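Local coordinates for protein possible thiol-disulfide isomerase (Cytophaga hutchinsonii, PDB 3HCZ) that probably catalyses thiol-disulfide exchange, as a thioredoxin-fold member of the AhpC/TSA family, although its substrates are not established, at residues L36-S41 and I105-Y110; D55-N60 and G64-A69. All coordinates share one frame; numbering follows the deposited sequence.

Contact 1. Residues L36-S41 and I105-Y110; sequences LFFWDS and ITYDIY
Phe38 and Tyr107 meet across this buried contact with their side chains at about a right angle, the far end of the phenylalanine driven onto the tyrosine. Phe38 CZ lies 3.4 Å above the plane of the Tyr107 ring and over its centre. The ring planes are inclined at 48° and their centroids are 4.7 Å apart, an oblique aromatic pair that is neither a parallel stack nor a T-shaped one. The phenyl group gets there because Phe38 CG stands anti to its own carbonyl carbon (chi1 -60°), which sends the ring off the strand toward residues 105-110.

Ile109 takes a face of the same phenyl. Its CD1 methyl sits 3.9 Å from the Phe38 ring centroid and only 28° off the ring normal, a CH-pi contact. The nearest ring atom is CD2 of Phe38, 3.5 Å from Ile109 CD1.

Leu36, two residues earlier on the strand, comes at the tyrosine from the opposing direction. Its CD2 branch lies 3.3 Å from Tyr107 OH and 3.5 Å from Tyr107 CE2, close to the phenol end of the ring. Between Tyr107 and Ile109, Asp108 adopts a positive phi as the chain leaves the weakly bonded helix around 105-107, yet both flanking side chains start toward the strand.

Apart from the Leu36 methyl beside the phenol oxygen, the contact is apolar and aromatic, and no polar bond joins the segments. The hydroxyl is satisfied by a hydrogen bond to Pro12 O, which probably helps to fix how Tyr107 presents its ring. Dispersion and pi contacts thus join an inner strand of the thioredoxin-type sheet to the connection leading into strand 114-118, where Ile109 also touches Val114.

Contact 2. Residues D55-N60 and G64-A69; sequences DWWLKN and GIQVYA
The one hydrogen bond between these segments runs from the indole of Trp57 to the backbone: Trp57 NE1 donates to Ile65 O over 3.0 Å. The acceptor lies near the indole plane, but the N-H...O angle of 142° shows a bent bond, and the donor is tilted out of the Ile65 carbonyl plane.

Apolar contacts flank it. Val67 CG2 packs 3.7 Å from Trp57 CD1, while on the other tryptophan Trp56 CH2 meets Ile65 CD1 at 3.9 Å, the two side chains crossing at about a right angle.

Of a different kind is the approach of Ile65 CD1 to Asn60 O, 3.5 Å, a methyl against the carbonyl oxygen at the helix end. Gln66 OE1 likewise comes 3.7 Å from Trp57 CZ2.

Two further hydrogen bonds stay within the segments. Asn60 ND2 donates an almost straight bond to Trp56 O at 2.7 Å, which leaves the amide nitrogen over one face of the Trp56 indole, toward its rim. Gln66, bent at chi2 (60°), curls back so that Val67 N bonds Gln66 OE1 at 2.8 Å, using a lone pair in the carbonyl plane; Leu92 N adds a weak bond to the same oxygen.

The axes of helix 55-60 and strand 65-69 are 153° apart in direction and 8.8 Å at closest approach, as expected in the beta-alpha-beta crossover from strand 33-39. Helix 134-147 lies against Trp56 through Leu134 and Leu138, and Asp135 OD1 accepts from Trp56 NE1.

The centres of contacts 1 and 2 lie about 18 Å apart, on opposite sides of the chain's centre, yet both are built on one mixed sheet in which strands 33-39 and 65-71 are parallel neighbours. Their segments touch directly, most tellingly at Phe37 N and Tyr68 O, 3.0 Å apart in a probable hydrogen bond. Along the chain, 36-41 comes first, both segments of contact 2 follow, and 105-110 comes last. Leu36 and Phe38 serve contact 1, whereas Phe37 packs on helix 49-60 through Thr50 and Leu53, so the two contacts cover opposite faces of the sheet, consistent with the layered thioredoxin fold.

Contact 1. Residues L36-S41 and I105-Y110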
ATOM      1  N   LEU A  36       2.607  -1.036  -1.126  1.00 14.46           N
ATOM      2  CA  LEU A  36       2.116  -0.927   0.188  1.00 16.10           C
ATOM      3  C   LEU A  36       1.771   0.553   0.394  1.00 15.92           C
ATOM      4  O   LEU A  36       2.655   1.411   0.357  1.00 17.04           O
ATOM      5  CB  LEU A  36       3.158  -1.479   1.174  1.00 16.99           C
ATOM      6  CG  LEU A  36       2.858  -1.333   2.649  1.00 17.71           C
ATOM      7  CD1 LEU A  36       1.420  -1.876   3.040  1.00 20.77           C
ATOM      8  CD2 LEU A  36       3.974  -2.134   3.358  1.00 17.54           C
ATOM      9  N   PHE A  37       0.493   0.854   0.622  1.00 15.16           N
ATOM     10  CA  PHE A  37       0.056   2.279   0.683  1.00 15.14           C
ATOM     11  C   PHE A  37      -0.721   2.634   1.949  1.00 14.97           C
ATOM     12  O   PHE A  37      -1.877   2.248   2.103  1.00 14.83           O
ATOM     13  CB  PHE A  37      -0.760   2.592  -0.594  1.00 15.34           C
ATOM     14  CG  PHE A  37      -1.158   4.008  -0.743  1.00 16.63           C
ATOM     15  CD1 PHE A  37      -0.204   5.006  -1.014  1.00 17.10           C
ATOM     16  CD2 PHE A  37      -2.498   4.374  -0.611  1.00 20.15           C
ATOM     17  CE1 PHE A  37      -0.609   6.366  -1.171  1.00 20.00           C
ATOM     18  CE2 PHE A  37      -2.898   5.714  -0.758  1.00 19.49           C
ATOM     19  CZ  PHE A  37      -1.946   6.702  -1.045  1.00 20.04           C
ATOM     20  N   PHE A  38      -0.106   3.426   2.834  1.00 14.36           N
ATOM     21  CA  PHE A  38      -0.749   3.780   4.097  1.00 14.82           C
ATOM     22  C   PHE A  38      -1.419   5.133   3.932  1.00 15.31           C
ATOM     23  O   PHE A  38      -0.784   6.094   3.469  1.00 14.48           O
ATOM     24  CB  PHE A  38       0.252   3.835   5.266  1.00 14.01           C
ATOM     25  CG  PHE A  38       0.966   2.540   5.535  1.00 16.33           C
ATOM     26  CD1 PHE A  38       0.438   1.601   6.455  1.00 14.47           C
ATOM     27  CD2 PHE A  38       2.201   2.262   4.908  1.00 18.44           C
ATOM     28  CE1 PHE A  38       1.087   0.361   6.705  1.00 19.25           C
ATOM     29  CE2 PHE A  38       2.887   1.028   5.169  1.00 20.76           C
ATOM     30  CZ  PHE A  38       2.328   0.071   6.057  1.00 18.22           C
ATOM     31  N   TRP A  39      -2.690   5.215   4.317  1.00 15.21           N
ATOM     32  CA  TRP A  39      -3.482   6.418   4.064  1.00 15.70           C
ATOM     33  C   TRP A  39      -4.566   6.561   5.115  1.00 15.23           C
ATOM     34  O   TRP A  39      -4.812   5.647   5.931  1.00 14.94           O
ATOM     35  CB  TRP A  39      -4.080   6.392   2.638  1.00 15.60           C
ATOM     36  CG  TRP A  39      -5.192   5.411   2.470  1.00 15.61           C
ATOM     37  CD1 TRP A  39      -5.092   4.020   2.367  1.00 15.03           C
ATOM     38  CD2 TRP A  39      -6.582   5.724   2.418  1.00 15.36           C
ATOM     39  NE1 TRP A  39      -6.358   3.479   2.216  1.00 13.89           N
ATOM     40  CE2 TRP A  39      -7.280   4.504   2.261  1.00 16.69           C
ATOM     41  CE3 TRP A  39      -7.309   6.929   2.481  1.00 15.16           C
ATOM     42  CZ2 TRP A  39      -8.678   4.455   2.175  1.00 13.73           C
ATOM     43  CZ3 TRP A  39      -8.696   6.884   2.389  1.00 17.98           C
ATOM     44  CH2 TRP A  39      -9.363   5.654   2.230  1.00 16.66           C
ATOM     45  N   ASP A  40      -5.192   7.747   5.128  1.00 14.84           N
ATOM     46  CA  ASP A  40      -6.160   8.113   6.161  1.00 14.15           C
ATOM     47  C   ASP A  40      -7.232   8.959   5.480  1.00 14.84           C
ATOM     48  O   ASP A  40      -6.922   9.977   4.852  1.00 14.34           O
ATOM     49  CB  ASP A  40      -5.426   8.905   7.261  1.00 14.19           C
ATOM     50  CG  ASP A  40      -6.301   9.279   8.436  1.00 16.14           C
ATOM     51  OD1 ASP A  40      -7.546   9.155   8.409  1.00 15.58           O
ATOM     52  OD2 ASP A  40      -5.706   9.776   9.416  1.00 19.53           O
ATOM     53  N   SER A  41      -8.488   8.537   5.587  1.00 15.18           N
ATOM     54  CA  SER A  41      -9.579   9.312   4.967  1.00 15.97           C
ATOM     55  C   SER A  41      -9.713  10.689   5.611  1.00 16.48           C
ATOM     56  O   SER A  41     -10.160  11.652   4.974  1.00 16.94           O
ATOM     57  CB  SER A  41     -10.906   8.541   5.042  1.00 15.62           C
ATOM     58  OG  SER A  41     -11.466   8.644   6.353  1.00 17.24           O
ATOM     59  N   ILE A 105       5.308   2.164  15.628  1.00 23.89           N
ATOM     60  CA  ILE A 105       6.461   1.304  15.919  1.00 24.17           C
ATOM     61  C   ILE A 105       6.888   0.537  14.660  1.00 24.32           C
ATOM     62  O   ILE A 105       8.041   0.609  14.248  1.00 24.07           O
ATOM     63  CB  ILE A 105       6.243   0.314  17.112  1.00 24.86           C
ATOM     64  CG1 ILE A 105       6.082   1.084  18.428  1.00 24.86           C
ATOM     65  CG2 ILE A 105       7.376  -0.805  17.155  1.00 25.04           C
ATOM     66  CD1 ILE A 105       5.774   0.206  19.652  1.00 26.80           C
ATOM     67  N   THR A 106       5.959  -0.186  14.045  1.00 22.41           N
ATOM     68  CA  THR A 106       6.329  -1.103  12.973  1.00 21.75           C
ATOM     69  C   THR A 106       6.728  -0.419  11.640  1.00 21.84           C
ATOM     70  O   THR A 106       7.685  -0.842  10.986  1.00 21.33           O
ATOM     71  CB  THR A 106       5.242  -2.204  12.800  1.00 21.32           C
ATOM     72  OG1 THR A 106       4.987  -2.810  14.083  1.00 19.76           O
ATOM     73  CG2 THR A 106       5.713  -3.286  11.853  1.00 21.43           C
ATOM     74  N   TYR A 107       6.012   0.624  11.238  1.00 22.23           N
ATOM     75  CA  TYR A 107       6.191   1.229   9.905  1.00 22.63           C
ATOM     76  C   TYR A 107       6.563   2.704   9.922  1.00 23.76           C
ATOM     77  O   TYR A 107       6.747   3.313   8.854  1.00 24.31           O
ATOM     78  CB  TYR A 107       4.944   0.986   9.012  1.00 20.98           C
ATOM     79  CG  TYR A 107       5.007  -0.294   8.205  1.00 19.37           C
ATOM     80  CD1 TYR A 107       4.388  -1.476   8.668  1.00 16.57           C
ATOM     81  CD2 TYR A 107       5.708  -0.335   6.980  1.00 14.99           C
ATOM     82  CE1 TYR A 107       4.476  -2.674   7.914  1.00 16.08           C
ATOM     83  CE2 TYR A 107       5.789  -1.523   6.234  1.00 17.35           C
ATOM     84  CZ  TYR A 107       5.138  -2.672   6.702  1.00 15.96           C
ATOM     85  OH  TYR A 107       5.206  -3.829   5.971  1.00 17.89           O
ATOM     86  N   ASP A 108       6.701   3.280  11.117  1.00 24.58           N
ATOM     87  CA  ASP A 108       7.017   4.711  11.258  1.00 25.29           C
ATOM     88  C   ASP A 108       6.085   5.642  10.486  1.00 24.96           C
ATOM     89  O   ASP A 108       6.539   6.589   9.827  1.00 23.08           O
ATOM     90  CB  ASP A 108       8.479   4.964  10.902  1.00 26.61           C
ATOM     91  CG  ASP A 108       9.413   4.318  11.898  1.00 30.76           C
ATOM     92  OD1 ASP A 108       9.411   4.767  13.069  1.00 36.63           O
ATOM     93  OD2 ASP A 108      10.117   3.338  11.544  1.00 36.72           O
ATOM     94  N   ILE A 109       4.778   5.377  10.585  1.00 23.89           N
ATOM     95  CA  ILE A 109       3.771   6.207   9.920  1.00 24.41           C
ATOM     96  C   ILE A 109       3.414   7.438  10.767  1.00 25.58           C
ATOM     97  O   ILE A 109       2.777   7.304  11.819  1.00 25.81           O
ATOM     98  CB  ILE A 109       2.474   5.401   9.587  1.00 23.97           C
ATOM     99  CG1 ILE A 109       2.809   4.106   8.828  1.00 23.16           C
ATOM    100  CG2 ILE A 109       1.512   6.265   8.779  1.00 23.98           C
ATOM    101  CD1 ILE A 109       3.458   4.334   7.433  1.00 20.62           C
ATOM    102  N   TYR A 110       3.845   8.619  10.321  1.00 25.70           N
ATOM    103  CA  TYR A 110       3.382   9.899  10.908  1.00 27.24           C
ATOM    104  C   TYR A 110       2.496  10.646   9.917  1.00 26.70           C
ATOM    105  O   TYR A 110       1.301  10.348   9.814  1.00 28.04           O
ATOM    106  CB  TYR A 110       4.552  10.724  11.393  1.00 27.55           C
ATOM    107  CG  TYR A 110       5.209  10.017  12.526  1.00 31.96           C
ATOM    108  CD1 TYR A 110       4.736  10.182  13.836  1.00 37.05           C
ATOM    109  CD2 TYR A 110       6.261   9.126  12.299  1.00 35.83           C
ATOM    110  CE1 TYR A 110       5.329   9.511  14.902  1.00 39.96           C
ATOM    111  CE2 TYR A 110       6.849   8.431  13.345  1.00 38.88           C
ATOM    112  CZ  TYR A 110       6.385   8.640  14.647  1.00 41.05           C
ATOM    113  OH  TYR A 110       6.973   7.976  15.691  1.00 43.35           O
TER

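Contact 2. Residues D55-N60 and G64-A69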
ATOM      1  N   ASP A  55      -6.068   5.490 -10.097  1.00 16.87           N
ATOM      2  CA  ASP A  55      -6.071   5.641 -11.536  1.00 17.85           C
ATOM      3  C   ASP A  55      -4.851   4.980 -12.147  1.00 17.49           C
ATOM      4  O   ASP A  55      -4.972   4.296 -13.153  1.00 17.84           O
ATOM      5  CB  ASP A  55      -6.060   7.108 -11.943  1.00 18.81           C
ATOM      6  CG  ASP A  55      -7.326   7.829 -11.583  1.00 22.55           C
ATOM      7  OD1 ASP A  55      -8.406   7.203 -11.433  1.00 25.17           O
ATOM      8  OD2 ASP A  55      -7.233   9.068 -11.477  1.00 29.31           O
ATOM      9  N   TRP A  56      -3.684   5.212 -11.542  1.00 17.43           N
ATOM     10  CA  TRP A  56      -2.429   4.573 -11.982  1.00 17.46           C
ATOM     11  C   TRP A  56      -2.546   3.032 -11.930  1.00 17.31           C
ATOM     12  O   TRP A  56      -2.136   2.346 -12.857  1.00 16.08           O
ATOM     13  CB  TRP A  56      -1.234   5.080 -11.151  1.00 17.79           C
ATOM     14  CG  TRP A  56       0.057   4.356 -11.488  1.00 19.69           C
ATOM     15  CD1 TRP A  56       1.015   4.742 -12.403  1.00 21.83           C
ATOM     16  CD2 TRP A  56       0.514   3.108 -10.937  1.00 21.26           C
ATOM     17  NE1 TRP A  56       2.031   3.810 -12.449  1.00 21.71           N
ATOM     18  CE2 TRP A  56       1.746   2.795 -11.573  1.00 21.09           C
ATOM     19  CE3 TRP A  56      -0.010   2.212  -9.979  1.00 18.99           C
ATOM     20  CZ2 TRP A  56       2.479   1.642 -11.263  1.00 22.72           C
ATOM     21  CZ3 TRP A  56       0.718   1.052  -9.677  1.00 20.62           C
ATOM     22  CH2 TRP A  56       1.948   0.779 -10.329  1.00 21.50           C
ATOM     23  N   TRP A  57      -3.089   2.518 -10.821  1.00 16.38           N
ATOM     24  CA  TRP A  57      -3.261   1.097 -10.605  1.00 16.27           C
ATOM     25  C   TRP A  57      -4.187   0.481 -11.661  1.00 16.46           C
ATOM     26  O   TRP A  57      -3.900  -0.602 -12.208  1.00 16.21           O
ATOM     27  CB  TRP A  57      -3.788   0.826  -9.193  1.00 15.73           C
ATOM     28  CG  TRP A  57      -4.091  -0.622  -8.962  1.00 15.82           C
ATOM     29  CD1 TRP A  57      -3.185  -1.642  -8.800  1.00 16.05           C
ATOM     30  CD2 TRP A  57      -5.390  -1.213  -8.853  1.00 13.42           C
ATOM     31  NE1 TRP A  57      -3.862  -2.857  -8.642  1.00 16.03           N
ATOM     32  CE2 TRP A  57      -5.207  -2.609  -8.645  1.00 15.64           C
ATOM     33  CE3 TRP A  57      -6.692  -0.702  -8.897  1.00 12.81           C
ATOM     34  CZ2 TRP A  57      -6.280  -3.488  -8.488  1.00 14.92           C
ATOM     35  CZ3 TRP A  57      -7.764  -1.588  -8.793  1.00 14.43           C
ATOM     36  CH2 TRP A  57      -7.549  -2.964  -8.578  1.00 14.57           C
ATOM     37  N   LEU A  58      -5.296   1.158 -11.959  1.00 16.45           N
ATOM     38  CA  LEU A  58      -6.186   0.663 -12.992  1.00 17.30           C
ATOM     39  C   LEU A  58      -5.421   0.457 -14.304  1.00 18.48           C
ATOM     40  O   LEU A  58      -5.674  -0.520 -15.006  1.00 18.81           O
ATOM     41  CB  LEU A  58      -7.351   1.621 -13.225  1.00 17.54           C
ATOM     42  CG  LEU A  58      -8.406   1.690 -12.145  1.00 16.90           C
ATOM     43  CD1 LEU A  58      -9.418   2.779 -12.496  1.00 18.78           C
ATOM     44  CD2 LEU A  58      -9.141   0.334 -11.996  1.00 17.37           C
ATOM     45  N   LYS A  59      -4.485   1.361 -14.619  1.00 19.22           N
ATOM     46  CA  LYS A  59      -3.723   1.311 -15.879  1.00 21.08           C
ATOM     47  C   LYS A  59      -2.578   0.295 -15.879  1.00 21.48           C
ATOM     48  O   LYS A  59      -2.120  -0.144 -16.942  1.00 21.06           O
ATOM     49  CB  LYS A  59      -3.138   2.686 -16.218  1.00 21.03           C
ATOM     50  CG  LYS A  59      -4.160   3.641 -16.746  1.00 25.58           C
ATOM     51  CD  LYS A  59      -3.664   5.075 -16.621  1.00 31.19           C
ATOM     52  CE  LYS A  59      -4.787   6.051 -16.993  1.00 35.10           C
ATOM     53  NZ  LYS A  59      -4.937   7.123 -15.938  1.00 37.13           N
ATOM     54  N   ASN A  60      -2.114  -0.072 -14.691  1.00 21.64           N
ATOM     55  CA  ASN A  60      -0.905  -0.870 -14.572  1.00 22.40           C
ATOM     56  C   ASN A  60      -1.119  -2.236 -13.928  1.00 23.08           C
ATOM     57  O   ASN A  60      -0.193  -3.051 -13.885  1.00 23.92           O
ATOM     58  CB  ASN A  60       0.170  -0.072 -13.824  1.00 22.46           C
ATOM     59  CG  ASN A  60       0.690   1.095 -14.631  1.00 22.94           C
ATOM     60  OD1 ASN A  60       1.620   0.948 -15.414  1.00 27.97           O
ATOM     61  ND2 ASN A  60       0.101   2.256 -14.450  1.00 23.56           N
ATOM     62  N   GLY A  64       0.705  -7.222 -13.257  1.00 25.47           N
ATOM     63  CA  GLY A  64       0.927  -8.029 -12.060  1.00 23.34           C
ATOM     64  C   GLY A  64       1.153  -7.218 -10.785  1.00 22.69           C
ATOM     65  O   GLY A  64       2.035  -7.557  -9.990  1.00 22.74           O
ATOM     66  N   ILE A  65       0.346  -6.171 -10.561  1.00 20.23           N
ATOM     67  CA  ILE A  65       0.584  -5.238  -9.429  1.00 18.57           C
ATOM     68  C   ILE A  65      -0.661  -5.135  -8.585  1.00 17.40           C
ATOM     69  O   ILE A  65      -1.738  -4.874  -9.116  1.00 17.33           O
ATOM     70  CB  ILE A  65       0.979  -3.850  -9.953  1.00 18.83           C
ATOM     71  CG1 ILE A  65       2.225  -3.985 -10.815  1.00 17.82           C
ATOM     72  CG2 ILE A  65       1.187  -2.888  -8.804  1.00 16.88           C
ATOM     73  CD1 ILE A  65       2.524  -2.787 -11.680  1.00 19.12           C
ATOM     74  N   GLN A  66      -0.537  -5.418  -7.293  1.00 15.54           N
ATOM     75  CA  GLN A  66      -1.633  -5.168  -6.355  1.00 15.63           C
ATOM     76  C   GLN A  66      -1.273  -3.960  -5.470  1.00 15.20           C
ATOM     77  O   GLN A  66      -0.077  -3.730  -5.181  1.00 15.13           O
ATOM     78  CB  GLN A  66      -1.947  -6.434  -5.511  1.00 15.97           C
ATOM     79  CG  GLN A  66      -3.088  -6.256  -4.449  1.00 15.36           C
ATOM     80  CD  GLN A  66      -4.389  -5.869  -5.095  1.00 19.60           C
ATOM     81  OE1 GLN A  66      -4.616  -4.695  -5.394  1.00 19.90           O
ATOM     82  NE2 GLN A  66      -5.253  -6.861  -5.360  1.00 19.65           N
ATOM     83  N   VAL A  67      -2.283  -3.208  -5.024  1.00 14.31           N
ATOM     84  CA  VAL A  67      -2.074  -2.208  -3.964  1.00 14.28           C
ATOM     85  C   VAL A  67      -2.721  -2.743  -2.672  1.00 15.35           C
ATOM     86  O   VAL A  67      -3.914  -3.094  -2.650  1.00 15.59           O
ATOM     87  CB  VAL A  67      -2.688  -0.832  -4.294  1.00 14.19           C
ATOM     88  CG1 VAL A  67      -2.502   0.160  -3.103  1.00 14.62           C
ATOM     89  CG2 VAL A  67      -2.091  -0.240  -5.609  1.00 13.86           C
ATOM     90  N   TYR A  68      -1.883  -2.851  -1.640  1.00 14.85           N
ATOM     91  CA  TYR A  68      -2.322  -3.216  -0.301  1.00 14.05           C
ATOM     92  C   TYR A  68      -2.574  -1.860   0.322  1.00 14.77           C
ATOM     93  O   TYR A  68      -1.622  -1.198   0.834  1.00 14.18           O
ATOM     94  CB  TYR A  68      -1.207  -4.011   0.404  1.00 13.97           C
ATOM     95  CG  TYR A  68      -1.675  -4.741   1.659  1.00 14.65           C
ATOM     96  CD1 TYR A  68      -2.256  -6.012   1.563  1.00 15.29           C
ATOM     97  CD2 TYR A  68      -1.469  -4.190   2.916  1.00 13.59           C
ATOM     98  CE1 TYR A  68      -2.679  -6.700   2.714  1.00 16.44           C
ATOM     99  CE2 TYR A  68      -1.874  -4.884   4.093  1.00 16.01           C
ATOM    100  CZ  TYR A  68      -2.480  -6.123   3.968  1.00 14.60           C
ATOM    101  OH  TYR A  68      -2.884  -6.778   5.128  1.00 13.74           O
ATOM    102  N   ALA A  69      -3.836  -1.390   0.214  1.00 15.19           N
ATOM    103  CA  ALA A  69      -4.161  -0.031   0.589  1.00 16.35           C
ATOM    104  C   ALA A  69      -4.525  -0.076   2.081  1.00 17.42           C
ATOM    105  O   ALA A  69      -5.653  -0.447   2.452  1.00 17.90           O
ATOM    106  CB  ALA A  69      -5.300   0.564  -0.257  1.00 16.40           C
TER